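Local coordinates for alcohol dehydrogenase, zinc-containing (Streptococcus pneumoniae serotype 2, PDB 5YLN), which probably catalyses the NAD+-dependent oxidation of alcohols to aldehydes or ketones, as a zinc-containing, medium-chain type alcohol dehydrogenase built as a two-chain assembly, at residues A[92-97]-A[106-111]. Residues are numbered along the deposited sequence; the frame is centred on the assembly and turned at random.
Sequences CACGKC and AHCEDE. With ZN (zinc ion), chain F.
Segments 92-97 and 106-111 supply three of the four cysteine ligands of the structural zinc site in the catalytic domain of this zinc-containing alcohol dehydrogenase; Cys100, from the loop between them, supplies the fourth thiolate. Cysteine suits these positions because its short side chain ends in a soft sulfur that zinc holds firmly. ZN lies 2.3 Å from Cys94 SG and 2.4 Å from both Cys97 SG and Cys108 SG. Cys94 and Cys97 tuck SG back over their own backbone, flanked by N and C (chi1 78° and 71°), whereas Cys108 approaches from the other segment with SG anti to its own N.

Backbone amides then grip the sulfurs, which probably spreads the negative charge of the thiolates. Across the contact, Cys94 N donates to Cys108 SG over 3.4 Å, and Glu109 N answers with a nearly straight bond to Cys97 SG (171°). Within the segments, Lys96 N turns back to Cys94 SG, and Asp110 N reaches Cys108 SG, so that the latter receives two N-H groups besides the metal. Gly95, with positive phi, lets the chain turn between Cys94 and Lys96.

Beyond the metal and the amide bonds the packing is slight: Cys92 CB lies 3.7 Å from the carbonyl oxygen Glu111 O. The long carboxylates reach basic partners in salt bridges, Glu111 with Lys28 and Arg129, Glu109 OE1 with Arg240 of the second subunit, which ties the zinc loop to the dimer partner. Asp110, being shorter, stays beside the zinc site, its OD2 3.8 Å from Cys94 CB.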
ATOM      1  N   CYS A  92      -7.034  -8.504 -22.025  1.00 39.79           N
ATOM      2  CA  CYS A  92      -8.346  -9.000 -22.428  1.00 35.77           C
ATOM      3  C   CYS A  92      -9.271  -9.081 -21.222  1.00 36.65           C
ATOM      4  O   CYS A  92      -8.861  -9.533 -20.148  1.00 34.33           O
ATOM      5  CB  CYS A  92      -8.240 -10.389 -23.057  1.00 34.90           C
ATOM      6  SG  CYS A  92      -7.048 -10.514 -24.395  1.00 38.09           S
ATOM      7  N   ALA A  93     -10.537  -8.709 -21.427  1.00 36.08           N
ATOM      8  CA  ALA A  93     -11.535  -8.656 -20.362  1.00 37.53           C
ATOM      9  C   ALA A  93     -12.818  -9.329 -20.839  1.00 37.39           C
ATOM     10  O   ALA A  93     -13.393  -8.921 -21.847  1.00 44.26           O
ATOM     11  CB  ALA A  93     -11.808  -7.201 -19.951  1.00 29.13           C
ATOM     12  N   CYS A  94     -13.281 -10.348 -20.108  1.00 35.87           N
ATOM     13  CA  CYS A  94     -14.533 -10.998 -20.478  1.00 35.60           C
ATOM     14  C   CYS A  94     -15.750 -10.151 -20.096  1.00 41.19           C
ATOM     15  O   CYS A  94     -16.815 -10.322 -20.700  1.00 39.27           O
ATOM     16  CB  CYS A  94     -14.625 -12.387 -19.833  1.00 28.79           C
ATOM     17  SG  CYS A  94     -15.095 -12.381 -18.022  1.00 39.50           S
ATOM     18  N   GLY A  95     -15.603  -9.239 -19.124  1.00 36.01           N
ATOM     19  CA  GLY A  95     -16.641  -8.320 -18.701  1.00 44.15           C
ATOM     20  C   GLY A  95     -17.668  -8.890 -17.742  1.00 50.35           C
ATOM     21  O   GLY A  95     -18.577  -8.159 -17.335  1.00 53.98           O
ATOM     22  N   LYS A  96     -17.540 -10.165 -17.353  1.00 49.41           N
ATOM     23  CA  LYS A  96     -18.563 -10.867 -16.592  1.00 44.08           C
ATOM     24  C   LYS A  96     -18.064 -11.557 -15.329  1.00 45.16           C
ATOM     25  O   LYS A  96     -18.893 -11.947 -14.503  1.00 45.00           O
ATOM     26  CB  LYS A  96     -19.244 -11.940 -17.460  1.00 45.87           C
ATOM     27  CG  LYS A  96     -20.132 -11.441 -18.579  1.00 54.25           C
ATOM     28  CD  LYS A  96     -20.473 -12.620 -19.495  1.00 65.52           C
ATOM     29  CE  LYS A  96     -21.666 -12.341 -20.391  1.00 67.91           C
ATOM     30  NZ  LYS A  96     -21.881 -13.507 -21.291  1.00 73.15           N
ATOM     31  N   CYS A  97     -16.762 -11.759 -15.161  1.00 45.19           N
ATOM     32  CA  CYS A  97     -16.294 -12.594 -14.064  1.00 39.54           C
ATOM     33  C   CYS A  97     -16.128 -11.767 -12.785  1.00 36.38           C
ATOM     34  O   CYS A  97     -16.353 -10.558 -12.758  1.00 30.77           O
ATOM     35  CB  CYS A  97     -14.977 -13.265 -14.432  1.00 33.67           C
ATOM     36  SG  CYS A  97     -13.632 -12.061 -14.480  1.00 36.85           S
ATOM     37  N   ALA A 106      -7.004  -6.793 -15.370  1.00 28.42           N
ATOM     38  CA  ALA A 106      -5.728  -7.472 -15.213  1.00 28.40           C
ATOM     39  C   ALA A 106      -5.880  -8.880 -14.643  1.00 39.18           C
ATOM     40  O   ALA A 106      -4.978  -9.714 -14.827  1.00 36.10           O
ATOM     41  CB  ALA A 106      -4.815  -6.624 -14.315  1.00 24.76           C
ATOM     42  N   HIS A 107      -6.993  -9.175 -13.962  1.00 30.21           N
ATOM     43  CA  HIS A 107      -7.135 -10.492 -13.356  1.00 33.57           C
ATOM     44  C   HIS A 107      -8.425 -11.176 -13.771  1.00 36.07           C
ATOM     45  O   HIS A 107      -8.962 -11.996 -13.029  1.00 34.58           O
ATOM     46  CB  HIS A 107      -7.001 -10.389 -11.842  1.00 29.79           C
ATOM     47  CG  HIS A 107      -5.622  -9.982 -11.437  1.00 30.99           C
ATOM     48  ND1 HIS A 107      -4.575 -10.877 -11.389  1.00 36.50           N
ATOM     49  CD2 HIS A 107      -5.090  -8.766 -11.162  1.00 33.03           C
ATOM     50  CE1 HIS A 107      -3.466 -10.241 -11.059  1.00 35.35           C
ATOM     51  NE2 HIS A 107      -3.753  -8.959 -10.907  1.00 37.19           N
ATOM     52  N   CYS A 108      -8.902 -10.885 -14.986  1.00 34.08           N
ATOM     53  CA  CYS A 108     -10.052 -11.594 -15.540  1.00 33.13           C
ATOM     54  C   CYS A 108      -9.807 -13.106 -15.530  1.00 33.83           C
ATOM     55  O   CYS A 108      -8.729 -13.578 -15.899  1.00 37.31           O
ATOM     56  CB  CYS A 108     -10.328 -11.089 -16.963  1.00 27.12           C
ATOM     57  SG  CYS A 108     -11.479 -12.131 -17.891  1.00 36.26           S
ATOM     58  N   GLU A 109     -10.819 -13.868 -15.105  1.00 27.13           N
ATOM     59  CA  GLU A 109     -10.685 -15.312 -14.887  1.00 34.52           C
ATOM     60  C   GLU A 109     -11.134 -16.164 -16.072  1.00 37.94           C
ATOM     61  O   GLU A 109     -11.161 -17.390 -15.959  1.00 38.17           O
ATOM     62  CB  GLU A 109     -11.471 -15.742 -13.640  1.00 39.61           C
ATOM     63  CG  GLU A 109     -11.072 -15.012 -12.360  1.00 45.92           C
ATOM     64  CD  GLU A 109     -11.836 -15.481 -11.106  1.00 49.91           C
ATOM     65  OE1 GLU A 109     -11.187 -15.679 -10.053  1.00 50.38           O
ATOM     66  OE2 GLU A 109     -13.074 -15.640 -11.166  1.00 44.24           O
ATOM     67  N   ASP A 110     -11.498 -15.558 -17.199  1.00 43.70           N
ATOM     68  CA  ASP A 110     -12.021 -16.290 -18.356  1.00 41.32           C
ATOM     69  C   ASP A 110     -11.286 -15.785 -19.599  1.00 40.57           C
ATOM     70  O   ASP A 110     -11.737 -14.824 -20.231  1.00 41.40           O
ATOM     71  CB  ASP A 110     -13.524 -16.095 -18.457  1.00 37.58           C
ATOM     72  CG  ASP A 110     -14.104 -16.659 -19.737  1.00 48.71           C
ATOM     73  OD1 ASP A 110     -13.474 -17.558 -20.332  1.00 50.57           O
ATOM     74  OD2 ASP A 110     -15.189 -16.181 -20.155  1.00 55.16           O
ATOM     75  N   GLU A 111     -10.179 -16.443 -19.940  1.00 32.12           N
ATOM     76  CA  GLU A 111      -9.266 -16.039 -21.017  1.00 30.20           C
ATOM     77  C   GLU A 111      -9.035 -14.528 -20.996  1.00 42.91           C
ATOM     78  O   GLU A 111      -9.288 -13.808 -21.962  1.00 50.31           O
ATOM     79  CB  GLU A 111      -9.758 -16.494 -22.403  1.00 34.53           C
ATOM     80  CG  GLU A 111      -8.582 -16.559 -23.451  1.00 34.63           C
ATOM     81  CD  GLU A 111      -8.968 -17.032 -24.873  1.00 43.65           C
ATOM     82  OE1 GLU A 111     -10.169 -17.117 -25.203  1.00 48.66           O
ATOM     83  OE2 GLU A 111      -8.044 -17.325 -25.676  1.00 48.71           O
TER
HETATM   84 ZN    ZN F 402     -13.418 -11.379 -16.732  0.71 39.83          ZN